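Local coordinates for protein solute carrier family 15 member 1 (Mus musculus, PDB 5A9D) that cotransports small peptides with protons across the intestinal cell membrane, and is represented here by its extracellular domain of two immunoglobulin-like lobes, at residues N3-V9 with T36-I42; N15-F21 with S47-S53; E66-T72 with V83-N89; T104-M108 with N142-V146. The contacts are given in a common frame with arbitrary orientation. Residues are numbered along the deposited sequence.

Interaction 1. Residues N3-V9 with T36-I42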
loop_
_atom_site.group_PDB
_atom_site.type_symbol
_atom_site.label_atom_id
_atom_site.label_comp_id
_atom_site.label_asym_id
_atom_site.label_seq_id
_atom_site.Cartn_x
_atom_site.Cartn_y
_atom_site.Cartn_z
ATOM N N ASN A 3 3.284 7.915 16.618
ATOM C CA ASN A 3 4.584 8.538 16.354
ATOM C C ASN A 3 5.677 7.433 16.151
ATOM O O ASN A 3 6.831 7.755 15.793
ATOM C CB ASN A 3 4.916 9.474 17.558
ATOM C CG ASN A 3 6.313 10.060 17.672
ATOM O OD1 ASN A 3 7.038 9.823 18.655
ATOM N ND2 ASN A 3 6.679 10.921 16.734
ATOM N N GLN A 4 5.318 6.142 16.390
ATOM C CA GLN A 4 6.309 5.061 16.283
ATOM C C GLN A 4 6.310 4.364 14.904
ATOM O O GLN A 4 5.275 4.215 14.246
ATOM C CB GLN A 4 6.232 4.047 17.444
ATOM C CG GLN A 4 5.090 3.023 17.378
ATOM C CD GLN A 4 5.080 2.011 18.511
ATOM O OE1 GLN A 4 4.970 0.789 18.296
ATOM N NE2 GLN A 4 5.225 2.488 19.749
ATOM N N VAL A 5 7.505 4.047 14.450
ATOM C CA VAL A 5 7.764 3.405 13.169
ATOM C C VAL A 5 8.243 1.979 13.489
ATOM O O VAL A 5 9.107 1.802 14.351
ATOM C CB VAL A 5 8.817 4.242 12.382
ATOM C CG1 VAL A 5 9.435 3.450 11.229
ATOM C CG2 VAL A 5 8.182 5.534 11.854
ATOM N N GLN A 6 7.608 0.965 12.880
ATOM C CA GLN A 6 8.023 -0.422 13.096
ATOM C C GLN A 6 8.734 -0.899 11.840
ATOM O O GLN A 6 8.252 -0.680 10.721
ATOM C CB GLN A 6 6.850 -1.325 13.461
ATOM C CG GLN A 6 6.389 -1.205 14.930
ATOM C CD GLN A 6 5.183 -2.075 15.248
ATOM O OE1 GLN A 6 4.946 -3.094 14.616
ATOM N NE2 GLN A 6 4.360 -1.694 16.221
ATOM N N ILE A 7 9.933 -1.476 12.018
ATOM C CA ILE A 7 10.763 -1.960 10.916
ATOM C C ILE A 7 11.273 -3.378 11.194
ATOM O O ILE A 7 11.897 -3.635 12.214
ATOM C CB ILE A 7 11.967 -1.004 10.625
ATOM C CG1 ILE A 7 11.510 0.466 10.471
ATOM C CG2 ILE A 7 12.781 -1.485 9.388
ATOM C CD1 ILE A 7 12.626 1.556 10.542
ATOM N N LYS A 8 11.084 -4.250 10.214
ATOM C CA LYS A 8 11.587 -5.626 10.194
ATOM C C LYS A 8 12.598 -5.635 9.057
ATOM O O LYS A 8 12.378 -4.980 8.047
ATOM C CB LYS A 8 10.429 -6.599 9.892
ATOM C CG LYS A 8 10.806 -8.043 9.624
ATOM C CD LYS A 8 9.832 -8.554 8.602
ATOM C CE LYS A 8 9.044 -9.728 9.071
ATOM N NZ LYS A 8 7.858 -9.915 8.214
ATOM N N VAL A 9 13.711 -6.327 9.220
ATOM C CA VAL A 9 14.715 -6.397 8.145
ATOM C C VAL A 9 14.690 -7.805 7.566
ATOM O O VAL A 9 14.669 -8.763 8.321
ATOM C CB VAL A 9 16.137 -6.011 8.616
ATOM C CG1 VAL A 9 17.137 -5.989 7.432
ATOM C CG2 VAL A 9 16.125 -4.671 9.350
ATOM N N THR A 36 11.333 -9.990 14.972
ATOM C CA THR A 36 10.340 -9.002 15.376
ATOM C C THR A 36 10.487 -7.735 14.541
ATOM O O THR A 36 11.477 -7.545 13.808
ATOM C CB THR A 36 10.505 -8.616 16.880
ATOM O OG1 THR A 36 11.729 -7.887 17.061
ATOM C CG2 THR A 36 10.417 -9.811 17.837
ATOM N N PHE A 37 9.500 -6.859 14.679
ATOM C CA PHE A 37 9.543 -5.531 14.127
ATOM C C PHE A 37 10.232 -4.730 15.225
ATOM O O PHE A 37 9.861 -4.844 16.389
ATOM C CB PHE A 37 8.109 -4.997 13.911
ATOM C CG PHE A 37 7.456 -5.475 12.628
ATOM C CD1 PHE A 37 7.696 -4.827 11.421
ATOM C CD2 PHE A 37 6.604 -6.577 12.631
ATOM C CE1 PHE A 37 7.121 -5.290 10.234
ATOM C CE2 PHE A 37 6.009 -7.021 11.448
ATOM C CZ PHE A 37 6.265 -6.370 10.260
ATOM N N MET A 38 11.278 -3.995 14.886
ATOM C CA MET A 38 11.925 -3.106 15.852
ATOM C C MET A 38 11.136 -1.789 15.809
ATOM O O MET A 38 10.673 -1.400 14.734
ATOM C CB MET A 38 13.379 -2.893 15.465
ATOM C CG MET A 38 14.197 -4.158 15.635
ATOM S SD MET A 38 15.718 -4.049 14.704
ATOM C CE MET A 38 15.128 -4.374 13.064
ATOM N N THR A 39 10.941 -1.143 16.963
ATOM C CA THR A 39 10.164 0.087 17.093
ATOM C C THR A 39 11.051 1.312 17.337
ATOM O O THR A 39 11.967 1.242 18.143
ATOM C CB THR A 39 9.133 -0.103 18.212
ATOM O OG1 THR A 39 8.347 -1.264 17.944
ATOM C CG2 THR A 39 8.228 1.085 18.366
ATOM N N PHE A 40 10.759 2.439 16.678
ATOM C CA PHE A 40 11.528 3.694 16.818
ATOM C C PHE A 40 10.623 4.886 16.835
ATOM O O PHE A 40 9.566 4.846 16.201
ATOM C CB PHE A 40 12.475 3.865 15.607
ATOM C CG PHE A 40 13.411 2.704 15.351
ATOM C CD1 PHE A 40 14.657 2.644 15.975
ATOM C CD2 PHE A 40 13.049 1.670 14.489
ATOM C CE1 PHE A 40 15.525 1.576 15.739
ATOM C CE2 PHE A 40 13.914 0.582 14.265
ATOM C CZ PHE A 40 15.143 0.540 14.900
ATOM N N ASP A 41 11.053 5.983 17.486
ATOM C CA ASP A 41 10.349 7.268 17.430
ATOM C C ASP A 41 10.884 7.893 16.148
ATOM O O ASP A 41 12.116 7.910 15.955
ATOM C CB ASP A 41 10.702 8.161 18.631
ATOM C CG ASP A 41 10.195 7.648 19.963
ATOM O OD1 ASP A 41 9.018 7.206 20.026
ATOM O OD2 ASP A 41 10.947 7.740 20.954
ATOM N N ILE A 42 9.970 8.344 15.254
ATOM C CA ILE A 42 10.278 8.918 13.942
ATOM C C ILE A 42 11.376 10.011 14.016
ATOM O O ILE A 42 12.268 10.019 13.167
ATOM C CB ILE A 42 8.996 9.399 13.167
ATOM C CG1 ILE A 42 9.296 9.764 11.696
ATOM C CG2 ILE A 42 8.245 10.561 13.855
ATOM C CD1 ILE A 42 9.482 8.676 10.769
#
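Start with Phe37, which loses more surface to the other segment than any other residue here. Its ring lies against Lys8, whose CB stands over one ring face, 4.0 Å from the centroid, in a CH-pi contact. Arg70 also packs on Phe37, and Ile185 of the second subunit reaches it as well.

Val5 and Ile7 come next, and they carry the regular part of the ladder as hydrogen-bonded antiparallel pairs. Val5 N gives to Phe40 O at 2.8 Å and Phe40 N returns to Val5 O at 2.9 Å. Ile7 and Met38 do the same, with both N-to-O distances 2.8 Å. A further bond from Ile42 N to Asn3 O (3.2 Å) closes the end of the ladder. Val5 and Ile7 share one face with Phe40 and Met38: Val5 CG2 lies 3.6 Å from Ile42 CD1, and Ile7 CD1 is 4.0 Å from Phe40 CD2. Phe21 of the facing sheet stacks its ring with Phe40 and also touches Ile7 and Met38.

Gln4, Gln6, Thr39 and Asp41 occupy the opposite face. There Gln6 NE2 donates to Gln4 OE1 at 3.3 Å, while Gln6 OE1 takes a hydrogen bond from Arg70. The contact is thus two-faced: its backbone ties edge strand 32-41 onto strand 4-11, its apolar side closes on the sandwich interior, and its polar side stays outside.

Interaction 2. Residues N15-F21 with S47-S53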
loop_
_atom_site.group_PDB
_atom_site.type_symbol
_atom_site.label_atom_id
_atom_site.label_comp_id
_atom_site.label_asym_id
_atom_site.label_seq_id
_atom_site.Cartn_x
_atom_site.Cartn_y
_atom_site.Cartn_z
ATOM N N ASN A 15 24.784 -12.859 1.165
ATOM C CA ASN A 15 25.824 -12.686 2.181
ATOM C C ASN A 15 25.263 -12.024 3.461
ATOM O O ASN A 15 24.095 -11.633 3.507
ATOM C CB ASN A 15 27.041 -11.894 1.593
ATOM C CG ASN A 15 26.813 -10.415 1.286
ATOM O OD1 ASN A 15 25.699 -9.867 1.354
ATOM N ND2 ASN A 15 27.877 -9.732 0.902
ATOM N N ASN A 16 26.119 -11.884 4.484
ATOM C CA ASN A 16 25.775 -11.207 5.722
ATOM C C ASN A 16 25.625 -9.716 5.463
ATOM O O ASN A 16 26.455 -9.137 4.791
ATOM C CB ASN A 16 26.876 -11.409 6.765
ATOM C CG ASN A 16 26.939 -12.796 7.357
ATOM O OD1 ASN A 16 26.042 -13.632 7.194
ATOM N ND2 ASN A 16 28.030 -13.077 8.022
ATOM N N MET A 17 24.564 -9.100 5.995
ATOM C CA MET A 17 24.358 -7.671 5.846
ATOM C C MET A 17 24.014 -7.078 7.170
ATOM O O MET A 17 23.405 -7.748 8.005
ATOM C CB MET A 17 23.273 -7.362 4.804
ATOM C CG MET A 17 23.751 -7.626 3.405
ATOM S SD MET A 17 22.544 -7.129 2.192
ATOM C CE MET A 17 22.833 -5.347 2.211
ATOM N N THR A 18 24.379 -5.818 7.353
ATOM C CA THR A 18 24.140 -5.091 8.582
ATOM C C THR A 18 23.316 -3.820 8.314
ATOM O O THR A 18 23.602 -3.061 7.379
ATOM C CB THR A 18 25.492 -4.717 9.256
ATOM O OG1 THR A 18 26.274 -5.893 9.485
ATOM C CG2 THR A 18 25.297 -3.984 10.551
ATOM N N VAL A 19 22.325 -3.580 9.167
ATOM C CA VAL A 19 21.522 -2.363 9.152
ATOM C C VAL A 19 21.831 -1.657 10.453
ATOM O O VAL A 19 21.623 -2.225 11.538
ATOM C CB VAL A 19 20.009 -2.650 9.003
ATOM C CG1 VAL A 19 19.230 -1.333 9.012
ATOM C CG2 VAL A 19 19.734 -3.418 7.710
ATOM N N HIS A 20 22.352 -0.441 10.344
ATOM C CA HIS A 20 22.729 0.380 11.487
ATOM C C HIS A 20 21.634 1.385 11.740
ATOM O O HIS A 20 21.422 2.302 10.951
ATOM C CB HIS A 20 24.077 1.110 11.262
ATOM C CG HIS A 20 25.216 0.214 10.891
ATOM N ND1 HIS A 20 26.105 -0.249 11.844
ATOM C CD2 HIS A 20 25.597 -0.247 9.673
ATOM C CE1 HIS A 20 26.993 -0.976 11.185
ATOM N NE2 HIS A 20 26.732 -0.997 9.872
ATOM N N PHE A 21 20.906 1.171 12.817
ATOM C CA PHE A 21 19.837 2.044 13.246
ATOM C C PHE A 21 20.447 2.901 14.349
ATOM O O PHE A 21 21.463 2.492 14.920
ATOM C CB PHE A 21 18.690 1.215 13.838
ATOM C CG PHE A 21 17.951 0.327 12.872
ATOM C CD1 PHE A 21 16.950 0.851 12.047
ATOM C CD2 PHE A 21 18.194 -1.049 12.837
ATOM C CE1 PHE A 21 16.217 0.016 11.189
ATOM C CE2 PHE A 21 17.482 -1.877 11.972
ATOM C CZ PHE A 21 16.477 -1.342 11.170
ATOM N N SER A 47 19.076 8.641 10.725
ATOM C CA SER A 47 19.625 8.007 9.529
ATOM C C SER A 47 19.699 6.497 9.727
ATOM O O SER A 47 19.707 6.020 10.865
ATOM C CB SER A 47 20.992 8.583 9.162
ATOM O OG SER A 47 22.027 8.077 9.987
ATOM N N ILE A 48 19.716 5.752 8.621
ATOM C CA ILE A 48 19.834 4.302 8.618
ATOM C C ILE A 48 20.875 3.965 7.574
ATOM O O ILE A 48 20.723 4.360 6.418
ATOM C CB ILE A 48 18.471 3.580 8.372
ATOM C CG1 ILE A 48 17.437 3.931 9.469
ATOM C CG2 ILE A 48 18.675 2.052 8.304
ATOM C CD1 ILE A 48 15.980 3.527 9.136
ATOM N N ASN A 49 21.940 3.268 7.980
ATOM C CA ASN A 49 23.029 2.858 7.096
ATOM C C ASN A 49 22.989 1.364 6.929
ATOM O O ASN A 49 22.669 0.647 7.871
ATOM C CB ASN A 49 24.407 3.287 7.646
ATOM C CG ASN A 49 24.471 4.727 8.066
ATOM O OD1 ASN A 49 24.206 5.654 7.283
ATOM N ND2 ASN A 49 24.789 4.939 9.334
ATOM N N ILE A 50 23.313 0.892 5.730
ATOM C CA ILE A 50 23.325 -0.524 5.375
ATOM C C ILE A 50 24.685 -0.843 4.801
ATOM O O ILE A 50 25.204 -0.103 3.957
ATOM C CB ILE A 50 22.184 -0.848 4.373
ATOM C CG1 ILE A 50 20.792 -0.542 4.968
ATOM C CG2 ILE A 50 22.269 -2.287 3.867
ATOM C CD1 ILE A 50 19.715 -0.441 3.932
ATOM N N SER A 51 25.271 -1.942 5.270
ATOM C CA SER A 51 26.563 -2.413 4.799
ATOM C C SER A 51 26.550 -3.920 4.560
ATOM O O SER A 51 25.647 -4.617 5.038
ATOM C CB SER A 51 27.663 -2.012 5.778
ATOM O OG SER A 51 27.545 -2.637 7.047
ATOM N N SER A 52 27.559 -4.414 3.821
ATOM C CA SER A 52 27.763 -5.825 3.507
ATOM C C SER A 52 29.127 -6.250 3.973
ATOM O O SER A 52 30.080 -5.463 3.912
ATOM C CB SER A 52 27.667 -6.064 2.004
ATOM O OG SER A 52 26.420 -6.636 1.643
ATOM N N SER A 53 29.238 -7.520 4.395
ATOM C CA SER A 53 30.499 -8.121 4.805
ATOM C C SER A 53 31.494 -8.097 3.618
ATOM O O SER A 53 31.096 -8.368 2.478
ATOM C CB SER A 53 30.270 -9.547 5.296
ATOM O OG SER A 53 29.409 -10.267 4.430
HETATM O O HOH W 1 28.610 -13.427 4.139
#
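At Asn15 the segment is still loop, and its OD1 meets Ser52 OG in a weak hydrogen bond of 3.3 Å. Asn16 O then accepts from Ser53 N at 3.2 Å, and a water joins Asn16 N (3.0 Å) to Ser53 OG (3.3 Å). Met17 turns inward, bringing its CE to 3.5 Å from Ile50 CG2. Thr18 pairs with Ser51 through two backbone bonds, N to O and O to N, each 2.9 Å; its hydroxyl bonds to Thr27 on the adjacent strand. Val19 faces inward again: CG1 sits 3.5 Å from Ile48 CG2. His20 N donates to Asn49 O at 2.7 Å and His20 O accepts from Asn49 N at 3.2 Å; the ring's NE2 touches Ser51 OG weakly (3.4 Å), while ND1 bonds to Ser25. Phe21 closes the run with CD1 4.0 Å from Ile48 CG1. With Thr18, His20, Asn49 and Ser51 outside, and Met17, Val19 and Ile50 packed inside on strands 4-11 and 69-76, this is the central strand pair of one sheet of an immunoglobulin-like beta sandwich.

Interaction 3. Residues E66-T72 with V83-N89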
loop_
_atom_site.group_PDB
_atom_site.type_symbol
_atom_site.label_atom_id
_atom_site.label_comp_id
_atom_site.label_asym_id
_atom_site.label_seq_id
_atom_site.Cartn_x
_atom_site.Cartn_y
_atom_site.Cartn_z
ATOM N N GLU A 66 6.729 5.887 7.481
ATOM C CA GLU A 66 5.549 6.571 7.993
ATOM C C GLU A 66 5.305 6.206 9.440
ATOM O O GLU A 66 5.312 5.022 9.798
ATOM C CB GLU A 66 4.305 6.232 7.164
ATOM C CG GLU A 66 4.330 6.722 5.737
ATOM C CD GLU A 66 2.949 6.745 5.115
ATOM O OE1 GLU A 66 2.478 5.677 4.659
ATOM O OE2 GLU A 66 2.298 7.815 5.189
ATOM N N GLN A 67 5.036 7.204 10.275
ATOM C CA GLN A 67 4.725 6.906 11.680
ATOM C C GLN A 67 3.360 6.209 11.777
ATOM O O GLN A 67 2.487 6.423 10.930
ATOM C CB GLN A 67 4.818 8.148 12.591
ATOM C CG GLN A 67 4.124 9.389 12.039
ATOM C CD GLN A 67 4.669 10.636 12.664
ATOM O OE1 GLN A 67 4.523 10.868 13.861
ATOM N NE2 GLN A 67 5.268 11.495 11.858
ATOM N N GLY A 68 3.250 5.297 12.741
ATOM C CA GLY A 68 2.056 4.492 12.952
ATOM C C GLY A 68 1.986 3.289 12.033
ATOM O O GLY A 68 0.990 2.555 12.053
ATOM N N HIS A 69 3.056 3.074 11.214
ATOM C CA HIS A 69 3.111 1.983 10.252
ATOM C C HIS A 69 4.265 1.026 10.435
ATOM O O HIS A 69 5.311 1.401 10.974
ATOM C CB HIS A 69 3.136 2.539 8.816
ATOM C CG HIS A 69 1.879 3.260 8.441
ATOM N ND1 HIS A 69 1.573 4.516 8.972
ATOM C CD2 HIS A 69 0.897 2.896 7.589
ATOM C CE1 HIS A 69 0.406 4.850 8.447
ATOM N NE2 HIS A 69 -0.031 3.911 7.606
ATOM N N ARG A 70 4.078 -0.211 9.976
ATOM C CA ARG A 70 5.096 -1.248 9.921
ATOM C C ARG A 70 5.696 -1.235 8.534
ATOM O O ARG A 70 5.043 -0.848 7.570
ATOM C CB ARG A 70 4.538 -2.648 10.164
ATOM C CG ARG A 70 4.144 -2.930 11.565
ATOM C CD ARG A 70 3.474 -4.266 11.578
ATOM N NE ARG A 70 3.141 -4.664 12.935
ATOM C CZ ARG A 70 2.415 -5.731 13.239
ATOM N NH1 ARG A 70 1.973 -6.541 12.278
ATOM N NH2 ARG A 70 2.137 -6.009 14.505
ATOM N N HIS A 71 6.942 -1.676 8.444
ATOM C CA HIS A 71 7.665 -1.721 7.197
ATOM C C HIS A 71 8.566 -2.929 7.180
ATOM O O HIS A 71 9.085 -3.327 8.222
ATOM C CB HIS A 71 8.563 -0.474 7.055
ATOM C CG HIS A 71 7.860 0.836 7.281
ATOM N ND1 HIS A 71 7.587 1.295 8.569
ATOM C CD2 HIS A 71 7.414 1.748 6.384
ATOM C CE1 HIS A 71 6.943 2.443 8.408
ATOM N NE2 HIS A 71 6.833 2.767 7.114
ATOM N N THR A 72 8.837 -3.452 5.981
ATOM C CA THR A 72 9.850 -4.484 5.809
ATOM C C THR A 72 10.957 -3.818 5.019
ATOM O O THR A 72 10.722 -3.378 3.898
ATOM C CB THR A 72 9.317 -5.735 5.103
ATOM O OG1 THR A 72 8.475 -6.392 6.023
ATOM C CG2 THR A 72 10.447 -6.729 4.688
ATOM N N VAL A 83 12.207 -0.317 0.850
ATOM C CA VAL A 83 11.294 -0.213 1.983
ATOM C C VAL A 83 9.938 -0.652 1.459
ATOM O O VAL A 83 9.451 -0.094 0.499
ATOM C CB VAL A 83 11.241 1.194 2.629
ATOM C CG1 VAL A 83 10.212 1.249 3.768
ATOM C CG2 VAL A 83 12.622 1.626 3.121
ATOM N N VAL A 84 9.354 -1.680 2.083
ATOM C CA VAL A 84 8.047 -2.246 1.745
ATOM C C VAL A 84 7.085 -1.859 2.881
ATOM O O VAL A 84 7.397 -2.023 4.055
ATOM C CB VAL A 84 8.168 -3.799 1.561
ATOM C CG1 VAL A 84 6.790 -4.472 1.440
ATOM C CG2 VAL A 84 9.030 -4.127 0.343
ATOM N N LYS A 85 5.933 -1.338 2.522
ATOM C CA LYS A 85 4.874 -0.947 3.462
ATOM C C LYS A 85 4.125 -2.180 3.961
ATOM O O LYS A 85 3.671 -2.993 3.151
ATOM C CB LYS A 85 3.924 0.022 2.757
ATOM C CG LYS A 85 4.418 1.460 2.835
ATOM C CD LYS A 85 3.568 2.380 1.963
ATOM C CE LYS A 85 3.882 3.833 2.221
ATOM N NZ LYS A 85 3.243 4.707 1.205
ATOM N N ASP A 86 4.029 -2.352 5.281
ATOM C CA ASP A 86 3.391 -3.530 5.882
ATOM C C ASP A 86 2.089 -3.221 6.644
ATOM O O ASP A 86 1.603 -4.068 7.421
ATOM C CB ASP A 86 4.363 -4.260 6.828
ATOM C CG ASP A 86 5.503 -5.062 6.240
ATOM O OD1 ASP A 86 5.680 -5.041 4.995
ATOM O OD2 ASP A 86 6.236 -5.688 7.024
ATOM N N GLY A 87 1.572 -2.017 6.477
ATOM C CA GLY A 87 0.330 -1.644 7.139
ATOM C C GLY A 87 0.489 -1.028 8.521
ATOM O O GLY A 87 1.576 -0.591 8.906
ATOM N N LEU A 88 -0.607 -0.952 9.252
ATOM C CA LEU A 88 -0.649 -0.291 10.541
ATOM C C LEU A 88 0.032 -1.026 11.665
ATOM O O LEU A 88 0.060 -2.256 11.671
ATOM C CB LEU A 88 -2.093 0.024 10.912
ATOM C CG LEU A 88 -2.848 0.947 9.944
ATOM C CD1 LEU A 88 -4.259 1.117 10.409
ATOM C CD2 LEU A 88 -2.247 2.322 9.896
ATOM N N ASN A 89 0.588 -0.267 12.617
ATOM C CA ASN A 89 1.224 -0.804 13.830
ATOM C C ASN A 89 0.216 -1.507 14.724
ATOM O O ASN A 89 0.569 -2.485 15.375
ATOM C CB ASN A 89 1.855 0.326 14.642
ATOM C CG ASN A 89 3.172 0.747 14.101
ATOM O OD1 ASN A 89 3.700 0.117 13.193
ATOM N ND2 ASN A 89 3.694 1.853 14.598
HETATM O O HOH W 2 2.541 -6.555 9.199
HETATM O O HOH W 3 2.987 0.834 5.835
#
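This is the open end of a beta hairpin, strands 69-76 and 80-88, the latter outermost in its sheet. Thr72 and Val84 form a hydrogen-bonded pair, Thr72 N to Val84 O and Val84 N to Thr72 O both at 2.8 Å. Past the next pair, His71 with Lys85, the register slips by one, a beta bulge: Asp86 and Gly87 face Arg70, with Asp86 N bonded to Arg70 O (2.9 Å) and Arg70 N to Gly87 O (2.7 Å). At Gly87 a CB would jam against the carbonyl of Asp86. Before strand 69-76, a type II turn spans Glu66 to His69, and Gly68 O accepts from Asn89 N at 2.9 Å. Leu88 CD2 lies over the His69 ring, 3.9 Å from its centroid. Thr72 OG1 donates to Asp86 OD2 at 2.6 Å, while Asp86 OD1 makes a salt bridge to Arg100 of the second subunit. Arg70 bonds to Gln6 of its own chain and to Pro186 O of the second subunit.

Interaction 4. Residues T104-M108 with N142-V146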
loop_
_atom_site.group_PDB
_atom_site.type_symbol
_atom_site.label_atom_id
_atom_site.label_comp_id
_atom_site.label_asym_id
_atom_site.label_seq_id
_atom_site.Cartn_x
_atom_site.Cartn_y
_atom_site.Cartn_z
ATOM N N THR A 104 -5.362 18.137 -2.745
ATOM C CA THR A 104 -5.513 18.642 -4.125
ATOM C C THR A 104 -4.634 19.876 -4.356
ATOM O O THR A 104 -4.650 20.431 -5.438
ATOM C CB THR A 104 -6.979 18.916 -4.496
ATOM O OG1 THR A 104 -7.421 20.087 -3.816
ATOM C CG2 THR A 104 -7.901 17.738 -4.208
ATOM N N LEU A 105 -3.866 20.296 -3.337
ATOM C CA LEU A 105 -3.016 21.475 -3.429
ATOM C C LEU A 105 -1.726 21.147 -4.165
ATOM O O LEU A 105 -1.400 19.972 -4.306
ATOM C CB LEU A 105 -2.724 22.046 -2.018
ATOM C CG LEU A 105 -3.946 22.255 -1.111
ATOM C CD1 LEU A 105 -3.507 22.679 0.273
ATOM C CD2 LEU A 105 -4.948 23.237 -1.715
ATOM N N ASN A 106 -0.990 22.193 -4.613
ATOM C CA ASN A 106 0.255 22.075 -5.375
ATOM C C ASN A 106 1.502 21.905 -4.483
ATOM O O ASN A 106 2.621 21.733 -4.987
ATOM C CB ASN A 106 0.390 23.267 -6.362
ATOM C CG ASN A 106 -0.758 23.309 -7.353
ATOM O OD1 ASN A 106 -1.163 22.284 -7.926
ATOM N ND2 ASN A 106 -1.360 24.479 -7.529
ATOM N N GLU A 107 1.295 21.940 -3.168
ATOM C CA GLU A 107 2.315 21.747 -2.136
ATOM C C GLU A 107 1.849 20.603 -1.239
ATOM O O GLU A 107 0.649 20.322 -1.170
ATOM C CB GLU A 107 2.510 23.020 -1.269
ATOM C CG GLU A 107 2.934 24.282 -2.026
ATOM C CD GLU A 107 4.217 24.227 -2.841
ATOM O OE1 GLU A 107 5.177 23.547 -2.408
ATOM O OE2 GLU A 107 4.268 24.890 -3.903
ATOM N N MET A 108 2.794 19.959 -0.550
ATOM C CA MET A 108 2.530 18.875 0.391
ATOM C C MET A 108 1.731 19.408 1.588
ATOM O O MET A 108 1.828 20.585 1.935
ATOM C CB MET A 108 3.850 18.305 0.913
ATOM C CG MET A 108 4.583 17.436 -0.081
ATOM S SD MET A 108 6.203 17.026 0.603
ATOM C CE MET A 108 6.935 16.126 -0.794
ATOM N N ASN A 142 -1.450 21.820 8.087
ATOM C CA ASN A 142 -0.350 22.763 7.892
ATOM C C ASN A 142 0.286 22.535 6.530
ATOM O O ASN A 142 0.529 21.393 6.127
ATOM C CB ASN A 142 0.648 22.709 9.052
ATOM C CG ASN A 142 0.079 23.336 10.314
ATOM O OD1 ASN A 142 0.233 24.534 10.557
ATOM N ND2 ASN A 142 -0.645 22.563 11.120
ATOM N N THR A 143 0.430 23.624 5.776
ATOM C CA THR A 143 0.956 23.650 4.412
ATOM C C THR A 143 1.513 25.036 4.077
ATOM O O THR A 143 1.096 26.034 4.679
ATOM C CB THR A 143 -0.136 23.201 3.402
ATOM O OG1 THR A 143 0.412 23.107 2.087
ATOM C CG2 THR A 143 -1.390 24.096 3.411
ATOM N N THR A 144 2.459 25.090 3.109
ATOM C CA THR A 144 3.049 26.335 2.597
ATOM C C THR A 144 2.170 26.887 1.436
ATOM O O THR A 144 2.381 28.017 0.984
ATOM C CB THR A 144 4.511 26.100 2.138
ATOM O OG1 THR A 144 4.541 25.099 1.108
ATOM C CG2 THR A 144 5.454 25.729 3.288
ATOM N N ALA A 145 1.191 26.084 0.967
ATOM C CA ALA A 145 0.277 26.412 -0.133
ATOM C C ALA A 145 -0.641 27.614 0.134
ATOM O O ALA A 145 -1.089 28.267 -0.821
ATOM C CB ALA A 145 -0.551 25.194 -0.508
ATOM N N VAL A 146 -0.907 27.917 1.423
ATOM C CA VAL A 146 -1.776 29.033 1.821
ATOM C C VAL A 146 -1.040 30.052 2.710
ATOM O O VAL A 146 0.034 29.747 3.242
ATOM C CB VAL A 146 -3.101 28.540 2.475
ATOM C CG1 VAL A 146 -4.012 27.866 1.451
ATOM C CG2 VAL A 146 -2.838 27.617 3.669
HETATM O O HOH W 4 3.787 22.508 2.276
#
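Thr143 shows best how these two loops meet. Its chi1 is t, which sends OG1 to Met108 O, a hydrogen bond of 2.9 Å with the threonine as donor, and leaves CG2 4.0 Å from Leu105 CD1. That leucine, in the m,t rotamer, extends toward the opposite loop, and the same CD1 also lies 4.0 Å from Ala145 CB. Leu177 of strand 177-184 touches both Leu105 and Thr143, so the small apolar cluster continues into the lobe beneath.

Thr143 OG1 has a second task: it accepts from Ala145 N at 3.3 Å, an ST turn that shapes the start of the loop leaving strand 138-142. The partner loop carries the chain from strand 97-103 to strand 109-113, hence from one sheet to the other in the second immunoglobulin-like sandwich.

Glu107 adopts m,m and packs through its aliphatic part, with CB 3.8 Å from Ala145 CB and CG 3.6 Å from Thr144 OG1. Thr144 takes the p rotamer, which places that hydroxyl on the side facing Glu107. Met108 meets the other loop with its carbonyl, not its side chain, which in the m,t,t rotamer runs out from that loop, its nearest atom, CB, 6.0 Å from Thr143 OG1, and rests on Thr122. A water donates to Met108 O at 2.8 Å and accepts from Thr144 N at 3.0 Å, bridging the two backbones beside the direct bond from Thr143.

Interactions 1, 2 and 3 all belong to the first lobe. Interactions 1 and 3 share one sheet, where strands 4-11 and 69-76 run side by side, and Gln4 O meets Gly68 N at 2.7 Å between them. Interaction 2 lies in the facing sheet and joins interaction 1 through the interior, where Phe40 CZ comes to 3.4 Å from Phe21 CD1. These three are partly buried strand ladders; interactions 1 and 3 both touch the second subunit, interaction 3 with hydrogen bonds and a salt bridge, whereas no other chain reaches interaction 2. Interaction 4 stands apart in the second lobe, its centre 25 to 36 Å from the others: a small surface contact of one hydroxyl bond, a bridging water and a little apolar packing.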